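Local structure of Xaa-Pro Dipeptidase (Alteromonas macleodii, 2QS8) at residues T277-E282 with F341-E346. The protein probably acts as a metal-dependent carboxypeptidase or dipeptidase of the amidohydrolase superfamily, built on a TIM barrel and binding methionine in its active site. Numbering follows the deposited sequence.
With MET (methionine), chain D.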
loop_
_atom_site.group_PDB
_atom_site.type_symbol
_atom_site.label_atom_id
_atom_site.label_comp_id
_atom_site.label_asym_id
_atom_site.label_seq_id
_atom_site.Cartn_x
_atom_site.Cartn_y
_atom_site.Cartn_z
ATOM N N THR A 277 -16.633 -31.175 9.419
ATOM C CA THR A 277 -17.816 -30.824 8.632
ATOM C C THR A 277 -18.074 -31.926 7.609
ATOM O O THR A 277 -18.219 -31.666 6.406
ATOM C CB THR A 277 -17.682 -29.464 7.879
ATOM O OG1 THR A 277 -16.745 -29.583 6.791
ATOM C CG2 THR A 277 -17.256 -28.369 8.849
ATOM N N ILE A 278 -18.115 -33.162 8.091
ATOM C CA ILE A 278 -18.369 -34.301 7.216
ATOM C C ILE A 278 -19.726 -34.141 6.523
ATOM O O ILE A 278 -19.849 -34.407 5.333
ATOM C CB ILE A 278 -18.370 -35.639 7.996
ATOM C CG1 ILE A 278 -17.040 -35.820 8.724
ATOM C CG2 ILE A 278 -18.588 -36.803 7.027
ATOM C CD1 ILE A 278 -17.018 -36.998 9.666
ATOM N N SER A 279 -20.729 -33.694 7.278
ATOM C CA SER A 279 -22.077 -33.499 6.748
ATOM C C SER A 279 -22.075 -32.691 5.456
ATOM O O SER A 279 -22.606 -33.131 4.439
ATOM C CB SER A 279 -22.957 -32.777 7.770
ATOM O OG SER A 279 -23.184 -33.573 8.916
ATOM N N ALA A 280 -21.483 -31.503 5.512
ATOM C CA ALA A 280 -21.420 -30.623 4.352
ATOM C C ALA A 280 -20.707 -31.332 3.211
ATOM O O ALA A 280 -21.058 -31.150 2.049
ATOM C CB ALA A 280 -20.694 -29.323 4.705
ATOM N N GLY A 281 -19.704 -32.133 3.556
ATOM C CA GLY A 281 -18.965 -32.870 2.550
ATOM C C GLY A 281 -19.892 -33.824 1.816
ATOM O O GLY A 281 -19.966 -33.809 0.586
ATOM N N GLU A 282 -20.611 -34.644 2.583
ATOM C CA GLU A 282 -21.551 -35.607 2.023
ATOM C C GLU A 282 -22.658 -34.884 1.253
ATOM O O GLU A 282 -23.187 -35.407 0.271
ATOM C CB GLU A 282 -22.168 -36.458 3.142
ATOM C CG GLU A 282 -21.173 -37.317 3.906
ATOM C CD GLU A 282 -20.552 -38.404 3.046
ATOM O OE1 GLU A 282 -21.316 -39.165 2.420
ATOM O OE2 GLU A 282 -19.310 -38.505 3.001
ATOM N N PHE A 341 -22.802 -36.355 14.094
ATOM C CA PHE A 341 -22.417 -37.367 15.076
ATOM C C PHE A 341 -22.424 -38.744 14.423
ATOM O O PHE A 341 -21.466 -39.510 14.544
ATOM C CB PHE A 341 -23.389 -37.389 16.261
ATOM C CG PHE A 341 -23.244 -36.228 17.198
ATOM C CD1 PHE A 341 -22.036 -35.969 17.830
ATOM C CD2 PHE A 341 -24.321 -35.388 17.446
ATOM C CE1 PHE A 341 -21.910 -34.884 18.685
ATOM C CE2 PHE A 341 -24.204 -34.303 18.300
ATOM C CZ PHE A 341 -22.999 -34.050 18.920
ATOM N N VAL A 342 -23.514 -39.053 13.729
ATOM C CA VAL A 342 -23.641 -40.340 13.069
ATOM C C VAL A 342 -22.521 -40.551 12.049
ATOM O O VAL A 342 -22.030 -41.670 11.880
ATOM C CB VAL A 342 -25.000 -40.459 12.364
ATOM C CG1 VAL A 342 -25.174 -41.875 11.813
ATOM C CG2 VAL A 342 -26.116 -40.091 13.331
ATOM N N TYR A 343 -22.119 -39.474 11.378
ATOM C CA TYR A 343 -21.053 -39.556 10.386
ATOM C C TYR A 343 -19.706 -39.797 11.051
ATOM O O TYR A 343 -18.888 -40.560 10.545
ATOM C CB TYR A 343 -20.995 -38.275 9.542
ATOM C CG TYR A 343 -22.039 -38.194 8.447
ATOM C CD1 TYR A 343 -22.076 -39.145 7.424
ATOM C CD2 TYR A 343 -22.956 -37.141 8.400
ATOM C CE1 TYR A 343 -22.985 -39.050 6.386
ATOM C CE2 TYR A 343 -23.879 -37.034 7.358
ATOM C CZ TYR A 343 -23.882 -37.993 6.356
ATOM O OH TYR A 343 -24.771 -37.894 5.310
HETATM N N MSE A 344 -19.480 -39.151 12.188
HETATM C CA MSE A 344 -18.229 -39.302 12.908
HETATM C C MSE A 344 -18.055 -40.719 13.409
HETATM O O MSE A 344 -16.951 -41.266 13.379
HETATM C CB MSE A 344 -18.189 -38.324 14.072
HETATM C CG MSE A 344 -18.180 -36.903 13.593
HETATM SE SE MSE A 344 -18.161 -35.704 15.101
HETATM C CE MSE A 344 -16.239 -35.412 15.328
ATOM N N VAL A 345 -19.158 -41.315 13.843
ATOM C CA VAL A 345 -19.133 -42.678 14.341
ATOM C C VAL A 345 -18.867 -43.671 13.212
ATOM O O VAL A 345 -17.969 -44.500 13.315
ATOM C CB VAL A 345 -20.468 -43.051 15.041
ATOM C CG1 VAL A 345 -20.429 -44.506 15.482
ATOM C CG2 VAL A 345 -20.705 -42.139 16.250
ATOM N N GLU A 346 -19.642 -43.586 12.135
ATOM C CA GLU A 346 -19.476 -44.499 11.014
ATOM C C GLU A 346 -18.073 -44.459 10.425
ATOM O O GLU A 346 -17.658 -45.391 9.736
ATOM C CB GLU A 346 -20.494 -44.192 9.917
ATOM C CG GLU A 346 -21.925 -44.155 10.415
ATOM C CD GLU A 346 -22.938 -44.352 9.304
ATOM O OE1 GLU A 346 -22.748 -43.775 8.206
ATOM O OE2 GLU A 346 -23.932 -45.079 9.545
HETATM N N MET D . -18.365 -24.517 2.412
HETATM C CA MET D . -17.291 -25.443 1.947
HETATM C C MET D . -16.770 -25.061 0.564
HETATM O O MET D . -15.624 -25.441 0.247
HETATM C CB MET D . -17.825 -26.873 1.903
HETATM C CG MET D . -16.785 -27.885 1.507
HETATM S SD MET D . -17.399 -29.523 1.686
HETATM C CE MET D . -17.491 -29.617 3.452
HETATM O OXT MET D . -17.519 -24.396 -0.184
HETATM O O HOH W 1 -23.977 -39.769 3.040
#
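Tyr343 reaches across from helix 339-346 and brings its ring obliquely against the first turn of helix 278-287, the two short helical segments standing at 90° with axes 10.0 Å apart. The tight part lies at the root of the ring. Here Ile278, its CG2 anti to the backbone N, sets that methyl 3.8 Å from Tyr343 CB, while its extended CG1 arm (chi2 172°) carries CD1 to 4.1 Å from CG of selenomethionine Met344. Phe313 of helix 299-319 packs on both, and Ile309, a residue of the methionine pocket, also touches Ile278. All three neighbours meet the ring from one side, Ser279 OG 3.6 Å from Tyr343 CD2 and Glu282 CG 3.5 Å from Tyr343 CE1. The serine hydroxyl is hydrogen-bonded to Glu340, whose carboxylate also takes the N-H of Ile278, so one acidic side chain ties the start of this helix to its neighbour. Both helices belong to the TIM-barrel fold of the amidohydrolases, and helix 278-287 follows strand 273-275; its other flank faces the active site, where Ala280 CB lies 3.5 Å from CE of the bound methionine. An alanine in place of Tyr343 would keep CB against Ile278 but remove ring and hydroxyl, and would probably leave Glu282 and Ser279 less closely packed and break the water bridge. No direct hydrogen bond joins the segments; on the looser, partly exposed side, Glu282 bends at chi2, turning its carboxylate to a water that donates to Glu282 OE1 at 2.8 Å and is hydrogen-bonded to Tyr343 OH at 3.0 Å.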